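Side-chain contacts in transcriptional regulator, MerR family (Listeria monocytogenes str. 4b F2365, PDB 3GP4), which probably binds promoter DNA as a dimer and regulates transcription, as other winged-helix regulators of the MerR family do: residues D17-Y22 with R39-E44; E23-I28 with L60-L65; P29-N34 with A43-W48. All coordinates share one frame; numbering follows the deposited sequence.

Contact 1: D17-Y22 with R39-E44; sequences DTIRYY and RKFGAE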
loop_
_atom_site.group_PDB
_atom_site.type_symbol
_atom_site.label_atom_id
_atom_site.label_comp_id
_atom_site.label_asym_id
_atom_site.label_seq_id
_atom_site.Cartn_x
_atom_site.Cartn_y
_atom_site.Cartn_z
ATOM N N ASP A 17 -6.480 22.898 -2.203
ATOM C CA ASP A 17 -7.805 22.252 -2.258
ATOM C C ASP A 17 -7.940 20.999 -1.376
ATOM O O ASP A 17 -9.043 20.711 -0.894
ATOM C CB ASP A 17 -8.278 21.962 -3.676
ATOM C CG ASP A 17 -8.858 23.204 -4.371
ATOM O OD1 ASP A 17 -8.899 24.310 -3.753
ATOM O OD2 ASP A 17 -9.232 23.082 -5.548
ATOM N N THR A 18 -6.845 20.276 -1.152
ATOM C CA THR A 18 -6.894 19.105 -0.233
ATOM C C THR A 18 -7.084 19.576 1.210
ATOM O O THR A 18 -7.823 18.947 2.009
ATOM C CB THR A 18 -5.643 18.241 -0.350
ATOM O OG1 THR A 18 -5.559 17.754 -1.694
ATOM C CG2 THR A 18 -5.704 17.024 0.625
ATOM N N ILE A 19 -6.414 20.675 1.545
ATOM C CA ILE A 19 -6.617 21.280 2.860
ATOM C C ILE A 19 -8.091 21.698 3.052
ATOM O O ILE A 19 -8.697 21.371 4.093
ATOM C CB ILE A 19 -5.661 22.480 3.117
ATOM C CG1 ILE A 19 -4.212 21.977 3.249
ATOM C CG2 ILE A 19 -6.136 23.247 4.373
ATOM C CD1 ILE A 19 -3.125 23.051 3.318
ATOM N N ARG A 20 -8.668 22.405 2.079
ATOM C CA ARG A 20 -10.065 22.848 2.176
ATOM C C ARG A 20 -11.000 21.642 2.353
ATOM O O ARG A 20 -11.955 21.700 3.137
ATOM C CB ARG A 20 -10.523 23.634 0.934
ATOM C CG ARG A 20 -9.889 25.022 0.715
ATOM C CD ARG A 20 -10.209 25.544 -0.693
ATOM N NE ARG A 20 -9.699 26.901 -0.853
ATOM C CZ ARG A 20 -8.562 27.227 -1.472
ATOM N NH1 ARG A 20 -7.817 26.301 -2.059
ATOM N NH2 ARG A 20 -8.185 28.500 -1.519
ATOM N N TYR A 21 -10.722 20.579 1.589
ATOM C CA TYR A 21 -11.503 19.336 1.688
ATOM C C TYR A 21 -11.397 18.679 3.093
ATOM O O TYR A 21 -12.396 18.278 3.658
ATOM C CB TYR A 21 -11.056 18.367 0.575
ATOM C CG TYR A 21 -11.581 16.945 0.730
ATOM C CD1 TYR A 21 -12.905 16.637 0.455
ATOM C CD2 TYR A 21 -10.725 15.914 1.133
ATOM C CE1 TYR A 21 -13.385 15.330 0.599
ATOM C CE2 TYR A 21 -11.188 14.611 1.274
ATOM C CZ TYR A 21 -12.508 14.335 1.002
ATOM O OH TYR A 21 -12.939 13.050 1.142
ATOM N N TYR A 22 -10.184 18.571 3.630
ATOM C CA TYR A 22 -9.963 18.066 5.003
ATOM C C TYR A 22 -10.803 18.855 6.015
ATOM O O TYR A 22 -11.412 18.269 6.906
ATOM C CB TYR A 22 -8.505 18.219 5.440
ATOM C CG TYR A 22 -7.480 17.274 4.857
ATOM C CD1 TYR A 22 -7.854 16.176 4.062
ATOM C CD2 TYR A 22 -6.124 17.463 5.134
ATOM C CE1 TYR A 22 -6.880 15.312 3.547
ATOM C CE2 TYR A 22 -5.147 16.616 4.620
ATOM C CZ TYR A 22 -5.538 15.551 3.827
ATOM O OH TYR A 22 -4.563 14.741 3.335
ATOM N N ARG A 39 -8.748 32.114 5.704
ATOM C CA ARG A 39 -8.177 31.240 6.728
ATOM C C ARG A 39 -6.812 31.739 7.211
ATOM O O ARG A 39 -5.995 32.215 6.415
ATOM C CB ARG A 39 -8.019 29.805 6.193
ATOM C CG ARG A 39 -9.322 29.154 5.707
ATOM C CD ARG A 39 -9.035 27.744 5.221
ATOM N NE ARG A 39 -10.239 27.065 4.764
ATOM C CZ ARG A 39 -10.829 27.257 3.596
ATOM N NH1 ARG A 39 -10.374 28.173 2.732
ATOM N NH2 ARG A 39 -11.892 26.540 3.287
ATOM N N LYS A 40 -6.577 31.612 8.505
ATOM C CA LYS A 40 -5.257 31.803 9.087
ATOM C C LYS A 40 -4.860 30.544 9.861
ATOM O O LYS A 40 -5.571 30.084 10.753
ATOM C CB LYS A 40 -5.165 33.077 9.936
ATOM C CG LYS A 40 -5.868 33.090 11.300
ATOM C CD LYS A 40 -5.873 34.525 11.830
ATOM C CE LYS A 40 -6.273 34.594 13.265
ATOM N NZ LYS A 40 -5.374 35.555 13.986
ATOM N N PHE A 41 -3.737 29.975 9.457
ATOM C CA PHE A 41 -3.284 28.713 10.008
ATOM C C PHE A 41 -2.270 28.936 11.090
ATOM O O PHE A 41 -1.386 29.790 10.955
ATOM C CB PHE A 41 -2.680 27.838 8.909
ATOM C CG PHE A 41 -3.678 27.398 7.871
ATOM C CD1 PHE A 41 -4.218 26.130 7.932
ATOM C CD2 PHE A 41 -4.071 28.247 6.838
ATOM C CE1 PHE A 41 -5.147 25.701 6.976
ATOM C CE2 PHE A 41 -4.987 27.819 5.866
ATOM C CZ PHE A 41 -5.530 26.562 5.939
ATOM N N GLY A 42 -2.402 28.142 12.145
ATOM C CA GLY A 42 -1.423 28.061 13.231
ATOM C C GLY A 42 -0.710 26.708 13.232
ATOM O O GLY A 42 -1.003 25.838 12.398
ATOM N N ALA A 43 0.205 26.523 14.178
ATOM C CA ALA A 43 0.932 25.243 14.304
ATOM C C ALA A 43 0.040 23.993 14.484
ATOM O O ALA A 43 0.316 22.986 13.850
ATOM C CB ALA A 43 1.948 25.305 15.424
ATOM N N GLU A 44 -0.974 24.025 15.363
ATOM C CA GLU A 44 -1.775 22.812 15.515
ATOM C C GLU A 44 -2.508 22.482 14.229
ATOM O O GLU A 44 -2.628 21.301 13.926
ATOM C CB GLU A 44 -2.705 22.730 16.733
ATOM C CG GLU A 44 -2.587 21.329 17.411
ATOM C CD GLU A 44 -3.905 20.689 17.885
ATOM O OE1 GLU A 44 -5.012 21.242 17.675
ATOM O OE2 GLU A 44 -3.825 19.598 18.484
HETATM O O HOH W 1 -13.192 23.899 3.502
#

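Contact 2: E23-I28 with L60-L65; sequences ERIGLI and LSIEAL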
loop_
_atom_site.group_PDB
_atom_site.type_symbol
_atom_site.label_atom_id
_atom_site.label_comp_id
_atom_site.label_asym_id
_atom_site.label_seq_id
_atom_site.Cartn_x
_atom_site.Cartn_y
_atom_site.Cartn_z
ATOM N N GLU A 23 -10.831 20.173 5.881
ATOM C CA GLU A 23 -11.603 20.963 6.872
ATOM C C GLU A 23 -13.107 20.723 6.658
ATOM O O GLU A 23 -13.864 20.471 7.612
ATOM C CB GLU A 23 -11.246 22.464 6.803
ATOM C CG GLU A 23 -12.110 23.358 7.800
ATOM C CD GLU A 23 -11.945 24.847 7.530
ATOM O OE1 GLU A 23 -11.562 25.192 6.393
ATOM O OE2 GLU A 23 -12.181 25.681 8.447
ATOM N N ARG A 24 -13.536 20.805 5.402
ATOM C CA ARG A 24 -14.942 20.684 5.053
ATOM C C ARG A 24 -15.535 19.378 5.558
ATOM O O ARG A 24 -16.644 19.367 6.069
ATOM C CB ARG A 24 -15.124 20.765 3.529
ATOM C CG ARG A 24 -16.552 20.647 3.105
ATOM C CD ARG A 24 -16.767 21.115 1.684
ATOM N NE ARG A 24 -16.130 20.235 0.690
ATOM C CZ ARG A 24 -16.649 19.061 0.324
ATOM N NH1 ARG A 24 -16.045 18.327 -0.599
ATOM N NH2 ARG A 24 -17.796 18.634 0.866
ATOM N N ILE A 25 -14.826 18.269 5.411
ATOM C CA ILE A 25 -15.443 16.997 5.807
ATOM C C ILE A 25 -15.105 16.533 7.244
ATOM O O ILE A 25 -15.549 15.476 7.690
ATOM C CB ILE A 25 -15.219 15.873 4.772
ATOM C CG1 ILE A 25 -13.765 15.404 4.736
ATOM C CG2 ILE A 25 -15.874 16.246 3.395
ATOM C CD1 ILE A 25 -13.684 13.951 4.249
ATOM N N GLY A 26 -14.330 17.348 7.941
ATOM C CA GLY A 26 -14.002 17.104 9.335
ATOM C C GLY A 26 -12.834 16.179 9.595
ATOM O O GLY A 26 -12.840 15.428 10.589
ATOM N N LEU A 27 -11.845 16.201 8.711
ATOM C CA LEU A 27 -10.596 15.485 8.966
ATOM C C LEU A 27 -9.641 16.300 9.827
ATOM O O LEU A 27 -8.877 15.740 10.613
ATOM C CB LEU A 27 -9.920 15.153 7.660
ATOM C CG LEU A 27 -10.551 13.931 6.963
ATOM C CD1 LEU A 27 -9.955 13.888 5.531
ATOM C CD2 LEU A 27 -10.257 12.620 7.674
ATOM N N ILE A 28 -9.722 17.617 9.704
ATOM C CA ILE A 28 -8.933 18.533 10.556
ATOM C C ILE A 28 -9.876 19.510 11.245
ATOM O O ILE A 28 -11.022 19.703 10.799
ATOM C CB ILE A 28 -7.826 19.290 9.783
ATOM C CG1 ILE A 28 -8.433 20.329 8.808
ATOM C CG2 ILE A 28 -6.864 18.259 9.121
ATOM C CD1 ILE A 28 -7.430 21.070 7.883
ATOM N N LEU A 60 -5.404 4.528 6.324
ATOM C CA LEU A 60 -6.409 4.625 7.399
ATOM C C LEU A 60 -7.661 5.186 6.768
ATOM O O LEU A 60 -7.595 6.137 5.967
ATOM C CB LEU A 60 -5.946 5.539 8.548
ATOM C CG LEU A 60 -5.080 4.829 9.603
ATOM C CD1 LEU A 60 -3.690 4.493 9.061
ATOM C CD2 LEU A 60 -4.958 5.681 10.898
ATOM N N SER A 61 -8.811 4.620 7.124
ATOM C CA SER A 61 -10.049 5.071 6.500
ATOM C C SER A 61 -10.398 6.497 6.881
ATOM O O SER A 61 -10.123 6.950 8.012
ATOM C CB SER A 61 -11.223 4.109 6.755
ATOM O OG SER A 61 -12.038 4.467 7.873
ATOM N N ILE A 62 -10.920 7.201 5.887
ATOM C CA ILE A 62 -11.463 8.537 6.020
ATOM C C ILE A 62 -12.475 8.522 7.180
ATOM O O ILE A 62 -12.459 9.421 8.009
ATOM C CB ILE A 62 -12.135 8.956 4.685
ATOM C CG1 ILE A 62 -11.123 9.546 3.681
ATOM C CG2 ILE A 62 -13.292 9.913 4.886
ATOM C CD1 ILE A 62 -10.852 10.972 3.828
ATOM N N GLU A 63 -13.304 7.482 7.276
ATOM C CA GLU A 63 -14.350 7.467 8.347
ATOM C C GLU A 63 -13.725 7.341 9.737
ATOM O O GLU A 63 -14.229 7.934 10.678
ATOM C CB GLU A 63 -15.456 6.412 8.124
ATOM C CG GLU A 63 -16.234 6.520 6.758
ATOM C CD GLU A 63 -16.959 7.856 6.531
ATOM O OE1 GLU A 63 -17.256 8.598 7.497
ATOM O OE2 GLU A 63 -17.264 8.170 5.357
ATOM N N ALA A 64 -12.628 6.583 9.860
ATOM C CA ALA A 64 -11.978 6.421 11.173
ATOM C C ALA A 64 -11.375 7.762 11.591
ATOM O O ALA A 64 -11.492 8.159 12.756
ATOM C CB ALA A 64 -10.906 5.334 11.127
ATOM N N LEU A 65 -10.756 8.464 10.636
ATOM C CA LEU A 65 -10.025 9.705 10.932
ATOM C C LEU A 65 -11.018 10.823 11.293
ATOM O O LEU A 65 -10.735 11.634 12.179
ATOM C CB LEU A 65 -9.134 10.123 9.765
ATOM C CG LEU A 65 -7.932 9.170 9.517
ATOM C CD1 LEU A 65 -7.267 9.564 8.232
ATOM C CD2 LEU A 65 -6.929 9.242 10.665
#

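Contact 3: P29-N34 with A43-W48; sequences PPIHRN and AEDLRW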
loop_
_atom_site.group_PDB
_atom_site.type_symbol
_atom_site.label_atom_id
_atom_site.label_comp_id
_atom_site.label_asym_id
_atom_site.label_seq_id
_atom_site.Cartn_x
_atom_site.Cartn_y
_atom_site.Cartn_z
ATOM N N PRO A 29 -9.423 20.091 12.362
ATOM C CA PRO A 29 -10.328 21.012 13.077
ATOM C C PRO A 29 -10.637 22.278 12.256
ATOM O O PRO A 29 -9.823 22.685 11.426
ATOM C CB PRO A 29 -9.549 21.355 14.360
ATOM C CG PRO A 29 -8.553 20.250 14.535
ATOM C CD PRO A 29 -8.201 19.783 13.123
ATOM N N PRO A 30 -11.799 22.926 12.492
ATOM C CA PRO A 30 -12.089 24.152 11.751
ATOM C C PRO A 30 -10.980 25.188 11.917
ATOM O O PRO A 30 -10.428 25.340 12.990
ATOM C CB PRO A 30 -13.362 24.670 12.421
ATOM C CG PRO A 30 -13.993 23.448 12.992
ATOM C CD PRO A 30 -12.822 22.672 13.519
ATOM N N ILE A 31 -10.669 25.885 10.841
ATOM C CA ILE A 31 -9.538 26.789 10.817
ATOM C C ILE A 31 -10.061 28.183 11.166
ATOM O O ILE A 31 -11.139 28.584 10.723
ATOM C CB ILE A 31 -8.843 26.756 9.441
ATOM C CG1 ILE A 31 -8.326 25.326 9.161
ATOM C CG2 ILE A 31 -7.695 27.777 9.345
ATOM C CD1 ILE A 31 -8.260 25.053 7.661
ATOM N N HIS A 32 -9.285 28.903 11.961
ATOM C CA HIS A 32 -9.606 30.293 12.275
ATOM C C HIS A 32 -9.648 31.149 10.985
ATOM O O HIS A 32 -8.826 30.971 10.063
ATOM C CB HIS A 32 -8.623 30.833 13.323
ATOM C CG HIS A 32 -8.644 30.063 14.616
ATOM N ND1 HIS A 32 -9.208 30.559 15.776
ATOM C CD2 HIS A 32 -8.192 28.821 14.927
ATOM C CE1 HIS A 32 -9.091 29.665 16.743
ATOM N NE2 HIS A 32 -8.478 28.602 16.254
ATOM N N ARG A 33 -10.633 32.046 10.926
ATOM C CA ARG A 33 -10.791 33.005 9.847
ATOM C C ARG A 33 -10.355 34.375 10.394
ATOM O O ARG A 33 -10.529 34.664 11.591
ATOM C CB ARG A 33 -12.255 33.046 9.364
ATOM C CG ARG A 33 -12.858 31.725 8.823
ATOM C CD ARG A 33 -11.959 31.080 7.784
ATOM N NE ARG A 33 -12.628 30.139 6.866
ATOM C CZ ARG A 33 -12.722 28.827 7.067
ATOM N NH1 ARG A 33 -12.269 28.303 8.185
ATOM N NH2 ARG A 33 -13.308 28.037 6.159
ATOM N N ASN A 34 -9.752 35.206 9.558
ATOM C CA ASN A 34 -9.440 36.555 10.015
ATOM C C ASN A 34 -10.575 37.496 9.679
ATOM O O ASN A 34 -11.616 37.075 9.171
ATOM C CB ASN A 34 -8.070 37.058 9.528
ATOM C CG ASN A 34 -7.972 37.203 8.006
ATOM O OD1 ASN A 34 -8.971 37.183 7.278
ATOM N ND2 ASN A 34 -6.754 37.395 7.527
ATOM N N ALA A 43 0.205 26.523 14.178
ATOM C CA ALA A 43 0.932 25.243 14.304
ATOM C C ALA A 43 0.040 23.993 14.484
ATOM O O ALA A 43 0.316 22.986 13.850
ATOM C CB ALA A 43 1.948 25.305 15.424
ATOM N N GLU A 44 -0.974 24.025 15.363
ATOM C CA GLU A 44 -1.775 22.812 15.515
ATOM C C GLU A 44 -2.508 22.482 14.229
ATOM O O GLU A 44 -2.628 21.301 13.926
ATOM C CB GLU A 44 -2.705 22.730 16.733
ATOM C CG GLU A 44 -2.587 21.329 17.411
ATOM C CD GLU A 44 -3.905 20.689 17.885
ATOM O OE1 GLU A 44 -5.012 21.242 17.675
ATOM O OE2 GLU A 44 -3.825 19.598 18.484
ATOM N N ASP A 45 -2.917 23.484 13.443
ATOM C CA ASP A 45 -3.537 23.208 12.136
ATOM C C ASP A 45 -2.559 22.404 11.265
ATOM O O ASP A 45 -2.925 21.372 10.707
ATOM C CB ASP A 45 -3.923 24.495 11.397
ATOM C CG ASP A 45 -4.956 25.291 12.127
ATOM O OD1 ASP A 45 -5.881 24.686 12.708
ATOM O OD2 ASP A 45 -4.851 26.540 12.126
ATOM N N LEU A 46 -1.321 22.873 11.178
ATOM C CA LEU A 46 -0.307 22.166 10.354
ATOM C C LEU A 46 -0.085 20.752 10.881
ATOM O O LEU A 46 0.024 19.806 10.094
ATOM C CB LEU A 46 1.014 22.954 10.309
ATOM C CG LEU A 46 0.821 24.383 9.781
ATOM C CD1 LEU A 46 1.891 25.324 10.346
ATOM C CD2 LEU A 46 0.770 24.444 8.242
ATOM N N ARG A 47 -0.031 20.589 12.202
ATOM C CA ARG A 47 0.156 19.246 12.778
ATOM C C ARG A 47 -1.006 18.325 12.384
ATOM O O ARG A 47 -0.807 17.127 12.065
ATOM C CB ARG A 47 0.315 19.278 14.298
ATOM C CG ARG A 47 1.540 20.100 14.777
ATOM C CD ARG A 47 1.852 19.818 16.229
ATOM N NE ARG A 47 2.752 20.818 16.835
ATOM C CZ ARG A 47 4.065 20.912 16.627
ATOM N NH1 ARG A 47 4.700 20.073 15.801
ATOM N NH2 ARG A 47 4.761 21.861 17.258
ATOM N N TRP A 48 -2.221 18.861 12.386
ATOM C CA TRP A 48 -3.367 18.027 11.934
ATOM C C TRP A 48 -3.327 17.692 10.434
ATOM O O TRP A 48 -3.677 16.587 10.040
ATOM C CB TRP A 48 -4.697 18.687 12.268
ATOM C CG TRP A 48 -5.123 18.399 13.657
ATOM C CD1 TRP A 48 -4.956 19.216 14.756
ATOM C CD2 TRP A 48 -5.784 17.233 14.123
ATOM N NE1 TRP A 48 -5.472 18.615 15.880
ATOM C CE2 TRP A 48 -6.001 17.399 15.516
ATOM C CE3 TRP A 48 -6.228 16.057 13.505
ATOM C CZ2 TRP A 48 -6.609 16.412 16.305
ATOM C CZ3 TRP A 48 -6.853 15.084 14.296
ATOM C CH2 TRP A 48 -7.034 15.270 15.676
HETATM O O HOH W 2 -7.024 22.412 11.692
HETATM O O HOH W 3 -7.800 25.800 14.131
#

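Contact 1: D17-Y22 with R39-E44
Two side-chain meetings, one apolar and buried, one between crossed arginines nearer the surface, join helix 16-25 to the loop that leads into helix 43-57. The buried one is Ile19 on Phe41. The CG2 methyl of Ile19, anti to its own backbone N, reaches the far end of the Phe41 ring and sits 3.7 Å from CE1 and equally close to CZ. It approaches the ring obliquely. Ile49 of helix 43-57 touches both residues, and Ile5 and Ala8 of helix 5-12 also press on Phe41, which places the pair in the small core of the DNA-binding domain.

Helices 5-12 and 16-25 form the helix-turn-helix of a MerR-type winged-helix domain, and residues 39-41 belong to the returning arm of its wing. On this arm Arg39 runs out fully extended from CG to NE and crosses Arg20 at about a right angle. The aliphatic part of Arg20 lies over one face of the Arg39 guanidinium, with CG 3.6 Å from Arg39 NH2. The two guanidinium planes stand 88° apart, and Arg20 NE comes to 3.9 Å from Arg39 NH1. Each guanidinium has a carboxylate partner, which probably makes this closeness tolerable: Arg20 NH1 makes a salt bridge of 2.8 Å with Asp17 OD1, its hydrogen-bond geometry weak at 123°, while Arg39 NE pairs with Glu23, which also pairs with Arg33. A water lies between Arg20 O and Arg39 NH2, and its 3.0 Å bond from that NH2 is weak.

Contact 2: E23-I28 with L60-L65
In Leu27, chi1 of -79° puts CG beside the backbone N and chi2 of 169° turns the fork so that CD1 points to Ile62 and CD2 to Leu65. Ile62 answers with its CD1, carried round by a chi2 of -85°, and the two CD1 methyls meet at 3.5 Å while the side chains cross at about a right angle. The other branch is closer still: Leu27 CD2 lies 3.4 Å from Leu65 CB, touching the root of that side chain near the helix backbone. Both carbon pairs are tighter than ordinary van der Waals contact, so both methyls of Leu27 are tightly packed against helix 62-74.

This is where the end of helix 16-25, the second helix of the helix-turn-helix, meets the start of helix 62-74 in the MerR-type DNA-binding domain. Helix 16-25 stops in a Schellman motif with Gly26 at positive phi, and the chain turns there to bring Leu27 over. Helix 62-74 starts from Ser61, the N-cap, whose OG accepts from Ala64 N at 3.0 Å.

Ile25 CD1 makes a looser contact with Ile62, 4.1 Å from Ile62 CG2 and the same from Ile62 CD1. Tyr21 and Arg56 also touch Ile62, and Ile66, a turn further along helix 62-74, packs against both Ile25 and Leu27. A glycerol, probably from the crystallisation liquor, lies beside the Ile62 side chain.

Contact 3: P29-N34 with A43-W48
One face of the Trp48 indole carries the Pro29 ring. Pro29 CD stands over the five-membered ring, 3.6 Å from its centroid and 18° off the normal, a CH-pi contact; the atom of the indole nearest to Pro29 CD is Trp48 CG, at 3.4 Å. Pro29 CG reaches further along the same ring, 3.7 Å from Trp48 NE1. Leu69 of helix 62-74 touches both the proline and the tryptophan, and the Phe72 ring meets the indole with planes at about 55°. The second flat group is the Arg33 guanidinium, which has Ile31 N at its edge, in plane. Its NH1 donates to Ile31 O at 2.8 Å, so the side chain folds back on its own stretch of loop, with Glu23 as its salt-bridge partner.

One turn earlier, near the start of helix 43-57, Asp45 faces the loop without a direct polar bond to it. With CG anti to the carbonyl carbon, chi1 -63°, the carboxylate stays close to the helix start, where OD2 accepts from Gly42 N, while the Ile31 CG2 methyl passes 4.2 Å from that oxygen. OD1 is turned toward water. One water donates both to Asp45 OD1, at 2.6 Å, and to Pro30 O, at 2.9 Å; a second lies between OD1 and Pro29 O, though what it gives to each is less certain.

Pro29 laid on a helix tryptophan, with the carbonyls of Pro29 and Pro30 joined to Asp45 through water and the chain beyond pairing His32 with Lys40, makes up the base of the wing in this MerR-type winged-helix domain.

All three contacts lie within one DNA-binding domain, and Glu23 ties them together. Its OE1 makes a 2.8 Å salt bridge to Arg39 NE of contact 1, and its OE2 makes one of 2.6 Å to Arg33 NH1 of contact 3 while also taking Ile31 N at 2.8 Å. Contacts 1 and 3, centres about 6 Å apart, use the two arms of the wing: Lys40 N lies 2.8 Å from His32 O, and Phe41 packs on Ile31. Contact 2, about 13 and 14 Å from these by centres, encloses contact 3 along the chain. The d-methionine site, with Lys110, Tyr114 and Leu118, is on the long helix 79-130, which holds none of the six segments.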